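Local coordinates for protein dehalogenase (Rhodospirillaceae, PDB 6A41) that probably acts as a dehalogenase, built on the Rossmann fold of the short-chain dehydrogenase/reductase family and related to enoyl-acyl carrier protein reductases, at residues A[74-79]-A[124-129]; A[80-85]-A[114-119]; A[130-135]-A[175-180]. All coordinates share one frame; numbering follows the deposited sequence.

Interaction 1: A[74-79]-A[124-129]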
# COMPACT_ATOMS: atom_id res chain seq x y z
N HIS A 74 -16.46 -4.49 -35.54
CA HIS A 74 -15.76 -5.77 -35.73
C HIS A 74 -16.37 -6.94 -35.08
O HIS A 74 -15.95 -8.10 -35.32
CB HIS A 74 -14.28 -5.69 -35.26
CG HIS A 74 -13.54 -4.70 -36.03
ND1 HIS A 74 -13.31 -4.88 -37.39
CD2 HIS A 74 -13.17 -3.43 -35.74
CE1 HIS A 74 -12.74 -3.78 -37.88
NE2 HIS A 74 -12.64 -2.90 -36.90
N GLY A 75 -17.40 -6.69 -34.30
CA GLY A 75 -18.09 -7.81 -33.63
C GLY A 75 -17.66 -7.91 -32.20
O GLY A 75 -18.27 -8.65 -31.46
N HIS A 76 -16.51 -7.32 -31.81
CA HIS A 76 -16.05 -7.48 -30.43
C HIS A 76 -15.13 -6.39 -30.07
O HIS A 76 -14.67 -5.73 -30.92
CB HIS A 76 -15.31 -8.84 -30.26
CG HIS A 76 -14.01 -8.95 -30.95
ND1 HIS A 76 -13.92 -9.16 -32.30
CD2 HIS A 76 -12.74 -8.72 -30.52
CE1 HIS A 76 -12.65 -9.17 -32.67
NE2 HIS A 76 -11.91 -8.88 -31.62
N ILE A 77 -14.87 -6.29 -28.78
CA ILE A 77 -13.85 -5.39 -28.19
C ILE A 77 -12.89 -6.21 -27.29
O ILE A 77 -13.35 -6.87 -26.35
CB ILE A 77 -14.49 -4.24 -27.37
CG1 ILE A 77 -15.33 -3.34 -28.30
CG2 ILE A 77 -13.45 -3.41 -26.63
CD1 ILE A 77 -16.36 -2.51 -27.52
N ASP A 78 -11.60 -6.18 -27.57
CA ASP A 78 -10.65 -6.92 -26.75
C ASP A 78 -10.25 -6.14 -25.50
O ASP A 78 -9.90 -6.75 -24.46
CB ASP A 78 -9.39 -7.24 -27.53
CG ASP A 78 -9.64 -8.29 -28.60
OD1 ASP A 78 -10.09 -9.41 -28.25
OD2 ASP A 78 -9.51 -7.98 -29.79
N ALA A 79 -10.14 -4.80 -25.61
CA ALA A 79 -9.78 -3.97 -24.49
C ALA A 79 -10.53 -2.66 -24.45
O ALA A 79 -10.73 -2.00 -25.54
CB ALA A 79 -8.29 -3.62 -24.58
N ARG A 124 -17.51 -11.27 -21.48
CA ARG A 124 -17.76 -12.46 -20.72
C ARG A 124 -18.12 -13.67 -21.62
O ARG A 124 -17.69 -14.80 -21.37
CB ARG A 124 -18.82 -12.25 -19.66
CG ARG A 124 -18.42 -11.23 -18.55
CD ARG A 124 -19.52 -11.45 -17.52
NE ARG A 124 -19.53 -10.77 -16.28
CZ ARG A 124 -19.04 -11.27 -15.18
NH1 ARG A 124 -18.35 -12.38 -15.15
NH2 ARG A 124 -19.13 -10.56 -14.10
N LYS A 125 -18.91 -13.34 -22.63
CA LYS A 125 -19.39 -14.33 -23.55
C LYS A 125 -18.17 -14.87 -24.26
O LYS A 125 -18.21 -16.01 -24.58
CB LYS A 125 -20.29 -13.64 -24.59
CG LYS A 125 -21.74 -13.30 -24.21
CD LYS A 125 -22.51 -14.55 -23.92
CE LYS A 125 -23.99 -14.28 -24.06
NZ LYS A 125 -24.77 -15.50 -23.77
N ARG A 126 -17.18 -14.01 -24.61
CA ARG A 126 -15.83 -14.46 -25.19
C ARG A 126 -14.81 -15.15 -24.24
O ARG A 126 -13.93 -15.90 -24.69
CB ARG A 126 -15.10 -13.27 -25.89
CG ARG A 126 -16.00 -12.66 -26.96
CD ARG A 126 -15.75 -11.20 -27.33
NE ARG A 126 -14.33 -10.85 -27.27
CZ ARG A 126 -13.41 -11.32 -28.14
NH1 ARG A 126 -13.75 -12.12 -29.17
NH2 ARG A 126 -12.18 -10.94 -28.02
N LYS A 127 -14.95 -14.98 -22.92
CA LYS A 127 -13.96 -15.37 -21.95
C LYS A 127 -12.59 -14.73 -22.22
O LYS A 127 -11.56 -15.38 -22.07
CB LYS A 127 -13.78 -16.86 -21.79
CG LYS A 127 -15.11 -17.61 -21.63
CD LYS A 127 -15.65 -17.48 -20.25
CE LYS A 127 -16.88 -18.34 -20.14
NZ LYS A 127 -17.86 -17.53 -19.47
N SER A 128 -12.60 -13.48 -22.60
CA SER A 128 -11.30 -12.77 -22.72
C SER A 128 -11.61 -11.29 -22.75
O SER A 128 -12.66 -10.88 -23.18
CB SER A 128 -10.42 -13.22 -23.96
OG SER A 128 -10.94 -12.71 -25.10
N GLY A 129 -10.70 -10.48 -22.19
CA GLY A 129 -10.82 -9.09 -22.25
C GLY A 129 -9.84 -8.39 -21.34
O GLY A 129 -9.20 -9.00 -20.47
O HOH W 1 -9.68 -10.51 -25.74
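The Arg126 guanidinium carries the His76 ring on one face and the Asp78 carboxylate at its edge. His76 CD2 sits 3.3 Å above the guanidinium plane, offset toward its rim; the two planes are 25° apart, and CG and CD2 of the ring lie against the guanidinium, while NH2 approaches the ring obliquely. At the edge, close to the guanidinium plane, Asp78 OD1 meets Arg126 NH2 at 2.6 Å in a salt bridge, although the carboxylate is turned 63° from the guanidinium. The setting is a Rossmann fold: the turn leading into strand 79-83 faces the end of helix 98-126, at the end of the sheet where these strands begin. Asp78 illustrates how one carboxylate can organise a loop junction. Its OD2 accepts a weak, bent bond from His76 NE2 (3.1 Å), with Asp78 CG in the plane of the imidazole, at its edge, and also bonds the backbone N of Val7 in the neighbouring strand. Its OD1 accepts, besides the salt bridge, a hydrogen bond from a water 2.8 Å away, and that water is in turn 2.6 Å from Ser128 OG. The Arg126 side chain bends at chi3 (34°), which brings its flat end alongside His76 CG and CD2. An alanine in place of Arg126 would probably leave the charge of Asp78 without its mate and the His76 ring without the group packed against it. Further into the fold the two backbones draw close at Gly129 and Asp78; Gly129 CA makes a CH...O contact of 3.3 Å with Asp78 O.

Interaction 2: A[80-85]-A[114-119]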
# COMPACT_ATOMS: atom_id res chain seq x y z
N LEU A 80 -11.01 -2.31 -23.28
CA LEU A 80 -11.59 -1.01 -23.01
C LEU A 80 -10.57 -0.15 -22.28
O LEU A 80 -10.16 -0.51 -21.14
CB LEU A 80 -12.87 -1.08 -22.24
CG LEU A 80 -13.49 0.18 -21.61
CD1 LEU A 80 -13.88 1.11 -22.77
CD2 LEU A 80 -14.69 -0.15 -20.76
N VAL A 81 -10.23 0.99 -22.83
CA VAL A 81 -9.40 1.92 -22.11
C VAL A 81 -10.27 3.06 -21.64
O VAL A 81 -10.76 3.89 -22.49
CB VAL A 81 -8.26 2.44 -23.01
CG1 VAL A 81 -7.46 3.50 -22.31
CG2 VAL A 81 -7.37 1.32 -23.48
N ASN A 82 -10.59 3.08 -20.36
CA ASN A 82 -11.48 4.10 -19.81
C ASN A 82 -10.55 5.31 -19.49
O ASN A 82 -9.94 5.32 -18.47
CB ASN A 82 -12.13 3.65 -18.55
CG ASN A 82 -13.39 2.79 -18.73
OD1 ASN A 82 -13.52 1.77 -18.07
ND2 ASN A 82 -14.32 3.30 -19.41
N ASN A 83 -10.49 6.28 -20.39
CA ASN A 83 -9.66 7.44 -20.35
C ASN A 83 -10.53 8.62 -19.89
O ASN A 83 -11.26 9.21 -20.62
CB ASN A 83 -9.05 7.62 -21.72
CG ASN A 83 -8.26 8.90 -21.85
OD1 ASN A 83 -7.28 9.12 -21.10
ND2 ASN A 83 -8.63 9.72 -22.78
N ASP A 84 -10.52 8.85 -18.58
CA ASP A 84 -11.43 9.74 -17.89
C ASP A 84 -10.63 10.85 -17.22
O ASP A 84 -9.60 10.60 -16.58
CB ASP A 84 -12.27 8.94 -16.87
CG ASP A 84 -12.89 7.71 -17.52
OD1 ASP A 84 -13.78 7.89 -18.37
OD2 ASP A 84 -12.40 6.58 -17.24
N ALA A 85 -11.11 12.09 -17.41
CA ALA A 85 -10.45 13.27 -16.89
C ALA A 85 -11.41 14.43 -16.65
O ALA A 85 -12.12 14.78 -17.55
CB ALA A 85 -9.36 13.72 -17.77
N ARG A 114 -20.15 2.92 -15.59
CA ARG A 114 -21.19 2.73 -16.59
C ARG A 114 -20.68 2.11 -17.88
O ARG A 114 -21.31 1.16 -18.41
CB ARG A 114 -21.94 4.07 -16.82
CG ARG A 114 -23.00 4.14 -17.94
CD ARG A 114 -24.12 3.17 -17.72
NE ARG A 114 -25.19 3.35 -18.75
CZ ARG A 114 -26.06 2.40 -19.13
NH1 ARG A 114 -26.02 1.22 -18.56
NH2 ARG A 114 -26.91 2.61 -20.13
N LEU A 115 -19.57 2.64 -18.40
CA LEU A 115 -18.99 2.11 -19.59
C LEU A 115 -18.57 0.66 -19.40
O LEU A 115 -18.77 -0.15 -20.33
CB LEU A 115 -17.79 2.84 -20.09
CG LEU A 115 -18.15 4.07 -20.90
CD1 LEU A 115 -16.85 4.78 -21.23
CD2 LEU A 115 -18.91 3.86 -22.20
N THR A 116 -18.02 0.32 -18.24
CA THR A 116 -17.66 -1.06 -17.95
C THR A 116 -18.89 -1.99 -17.94
O THR A 116 -18.82 -3.09 -18.51
CB THR A 116 -16.87 -1.17 -16.67
OG1 THR A 116 -15.76 -0.27 -16.72
CG2 THR A 116 -16.33 -2.51 -16.45
N GLN A 117 -20.01 -1.53 -17.40
CA GLN A 117 -21.25 -2.29 -17.37
C GLN A 117 -21.77 -2.61 -18.79
O GLN A 117 -22.25 -3.66 -19.06
CB GLN A 117 -22.38 -1.47 -16.77
CG GLN A 117 -22.34 -1.36 -15.31
CD GLN A 117 -23.64 -0.63 -14.83
OE1 GLN A 117 -23.78 0.55 -15.17
NE2 GLN A 117 -24.58 -1.36 -14.17
N LEU A 118 -21.64 -1.63 -19.67
CA LEU A 118 -21.95 -1.74 -21.10
C LEU A 118 -21.02 -2.66 -21.88
O LEU A 118 -21.48 -3.43 -22.70
CB LEU A 118 -22.03 -0.34 -21.71
CG LEU A 118 -23.20 0.47 -21.26
CD1 LEU A 118 -22.94 1.93 -21.64
CD2 LEU A 118 -24.53 0.00 -21.91
N VAL A 119 -19.72 -2.67 -21.58
CA VAL A 119 -18.75 -3.45 -22.44
C VAL A 119 -18.52 -4.86 -21.93
O VAL A 119 -18.27 -5.76 -22.73
CB VAL A 119 -17.37 -2.69 -22.48
CG1 VAL A 119 -16.29 -3.46 -23.20
CG2 VAL A 119 -17.51 -1.43 -23.32
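Strand 80-83 and helix 114-119 run nearly antiparallel, at 166°, with their axes 9.9 Å apart, Leu80 lying nearest Val119 and Asn82 nearest Leu115. This is the strand-on-helix packing expected inside a Rossmann beta-alpha-beta unit. Leu80 has CG anti to its backbone N (chi1 168°), which carries CG in the direction of the helix, CD2 leading; there CD2 meets Val119 CG2 at 4.0 Å and, more loosely, Leu115 CB at 4.4 Å. Two residues along, Asn82 and Leu115 run alongside one another, pointing opposite ways, so that Asn82 ND2 rests 3.5 Å from Leu115 CD1 and 3.6 Å from Leu115 CB. The other branch of the amide reaches Thr116: Asn82 OD1 and Thr116 OG1 are 3.3 Å apart, the two side chains roughly perpendicular. That approach is a close polar contact and no more, for the Thr116 hydroxyl is hydrogen-bonded to Pro112 O, one turn earlier in its own helix. The interface therefore grades from mainly apolar at Leu80 to mixed at Asn82, where an amide is packed against a leucine. Around it, Met66 and Val67 of helix 63-74 cover Leu115 and Val119, respectively. Strand 129-136 flanks the contact through Ile131 beside Leu80 and Phe133 beside both Asn82 and Thr116, while Leu93 of the second subunit packs on Thr116, so the helix stands between the central sheet and the neighbouring subunit.

Interaction 3: A[130-135]-A[175-180]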
# COMPACT_ATOMS: atom_id res chain seq x y z
N ARG A 130 -9.83 -7.09 -21.49
CA ARG A 130 -8.97 -6.23 -20.73
C ARG A 130 -9.74 -4.95 -20.44
O ARG A 130 -10.36 -4.37 -21.35
CB ARG A 130 -7.72 -5.84 -21.51
CG ARG A 130 -6.87 -6.96 -21.93
CD ARG A 130 -5.98 -7.30 -20.77
NE ARG A 130 -5.03 -8.33 -21.16
CZ ARG A 130 -5.26 -9.61 -21.26
NH1 ARG A 130 -6.43 -10.16 -20.94
NH2 ARG A 130 -4.30 -10.40 -21.61
N ILE A 131 -9.78 -4.51 -19.21
CA ILE A 131 -10.33 -3.20 -18.92
C ILE A 131 -9.22 -2.36 -18.21
O ILE A 131 -8.65 -2.86 -17.20
CB ILE A 131 -11.51 -3.31 -17.93
CG1 ILE A 131 -12.66 -4.24 -18.28
CG2 ILE A 131 -12.07 -1.92 -17.60
CD1 ILE A 131 -13.53 -3.74 -19.29
N VAL A 132 -8.85 -1.21 -18.76
CA VAL A 132 -7.80 -0.36 -18.15
C VAL A 132 -8.41 0.99 -17.84
O VAL A 132 -8.99 1.64 -18.73
CB VAL A 132 -6.55 -0.19 -19.02
CG1 VAL A 132 -5.54 0.81 -18.40
CG2 VAL A 132 -5.97 -1.53 -19.51
N PHE A 133 -8.41 1.37 -16.56
CA PHE A 133 -8.78 2.69 -16.16
C PHE A 133 -7.59 3.59 -16.29
O PHE A 133 -6.51 3.37 -15.63
CB PHE A 133 -9.38 2.69 -14.75
CG PHE A 133 -10.70 1.97 -14.63
CD1 PHE A 133 -10.75 0.60 -14.51
CD2 PHE A 133 -11.87 2.65 -14.53
CE1 PHE A 133 -11.95 -0.09 -14.36
CE2 PHE A 133 -13.10 1.96 -14.42
CZ PHE A 133 -13.11 0.59 -14.40
N VAL A 134 -7.69 4.66 -17.01
CA VAL A 134 -6.57 5.64 -16.98
C VAL A 134 -6.87 6.61 -15.86
O VAL A 134 -7.88 7.32 -15.93
CB VAL A 134 -6.41 6.43 -18.22
CG1 VAL A 134 -5.09 7.18 -18.20
CG2 VAL A 134 -6.42 5.47 -19.40
N SER A 135 -6.03 6.58 -14.82
CA SER A 135 -6.36 7.26 -13.56
C SER A 135 -5.15 8.09 -13.06
O SER A 135 -4.31 8.47 -13.89
CB SER A 135 -6.79 6.24 -12.46
OG SER A 135 -7.39 6.89 -11.35
N ASN A 175 -7.43 -3.42 -14.51
CA ASN A 175 -6.31 -2.66 -13.91
C ASN A 175 -6.51 -1.15 -14.11
O ASN A 175 -7.36 -0.70 -14.92
CB ASN A 175 -5.01 -3.06 -14.60
CG ASN A 175 -4.64 -4.50 -14.34
OD1 ASN A 175 -4.65 -5.34 -15.30
ND2 ASN A 175 -4.43 -4.87 -13.16
N ALA A 176 -5.68 -0.34 -13.42
CA ALA A 176 -5.64 1.09 -13.66
C ALA A 176 -4.21 1.52 -13.82
O ALA A 176 -3.27 0.85 -13.27
CB ALA A 176 -6.23 1.86 -12.51
N VAL A 177 -3.99 2.60 -14.51
CA VAL A 177 -2.65 3.22 -14.55
C VAL A 177 -2.84 4.55 -13.79
O VAL A 177 -3.66 5.33 -14.12
CB VAL A 177 -2.19 3.52 -15.98
CG1 VAL A 177 -0.81 4.26 -15.92
CG2 VAL A 177 -1.96 2.20 -16.75
N GLY A 178 -2.06 4.74 -12.74
CA GLY A 178 -2.10 5.89 -11.89
C GLY A 178 -1.09 6.89 -12.39
O GLY A 178 0.06 6.89 -11.97
N SER A 179 -1.49 7.64 -13.37
CA SER A 179 -0.56 8.66 -13.93
C SER A 179 -0.35 9.87 -13.07
O SER A 179 -1.21 10.29 -12.31
CB SER A 179 -1.06 9.17 -15.29
OG SER A 179 -0.05 9.82 -16.05
N ASN A 180 0.84 10.46 -13.17
CA ASN A 180 1.01 11.87 -12.76
C ASN A 180 2.29 12.40 -13.47
O ASN A 180 3.18 11.67 -13.84
CB ASN A 180 1.18 12.04 -11.19
CG ASN A 180 0.70 13.45 -10.62
OD1 ASN A 180 0.78 13.69 -9.38
ND2 ASN A 180 0.31 14.33 -11.46
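Phe133 and Ala176 pair in parallel register at the heart of this contact, and five backbone hydrogen bonds join strand 130-135 to strand 175-179. On one strand Phe133 and Ser135 supply both N-H and C=O; on the other Asn175 and Val177 do the same, in the staggered exchange that defines parallel sheet. Asn175 N donates to Ile131 O at 3.0 Å, and Asn175 O accepts from Phe133 N at 2.8 Å. Val177 repeats the pattern, its N bonding Phe133 O at 2.9 Å and its O receiving Ser135 N at 2.8 Å. Ser179 N closes the series on Ser135 O at 3.0 Å, but here the donor stands 49° out of the carbonyl plane and also makes a weak bond to Val177 O in its own strand, consistent with strand 175-179 ending here. Two acceptors are used further: Asn175 O and Phe133 O take CH...O contacts from Val132 CA and Ala176 CA. Val132 and Val134 turn their backbone groups the other way, to Leu80 and Asn82 of strand 79-83. The Ser135 hydroxyl bonds Asn157 OD1. On one face of the sheet Phe133 CB meets Ala176 CB at 4.0 Å, near Pro112 and Thr116 of helix 98-126; on the other, Val132 CG1 touches Val177 CG2 at 4.2 Å, with Leu217 and Leu224 covering Val177. The chemistry implies a division of labour: main-chain bonds fix the register within the sheet, and mostly small or apolar side chains pack its faces, with the Ser135 hydroxyl satisfied by Asn157.

In the fold
The three contacts follow one Rossmann sheet from the ends where its central strands begin to its buried middle. Interaction 1 is partly buried, its centre about 19 Å from that of the chain, and relies on charge and water; interactions 2 and 3 are fully buried. Interactions 1 and 2 use the same helix, 98-126, at its end and along its body, and interaction 2 is nested within the loop that interaction 1 closes. Interactions 2 and 3 also meet through side chains, Thr116 OG1 packing on Phe133 CZ at 3.6 Å. Charged side chains thus carry the partly buried junction, while the buried contacts use apolar packing with an amide and a hydroxyl, or main-chain bonds.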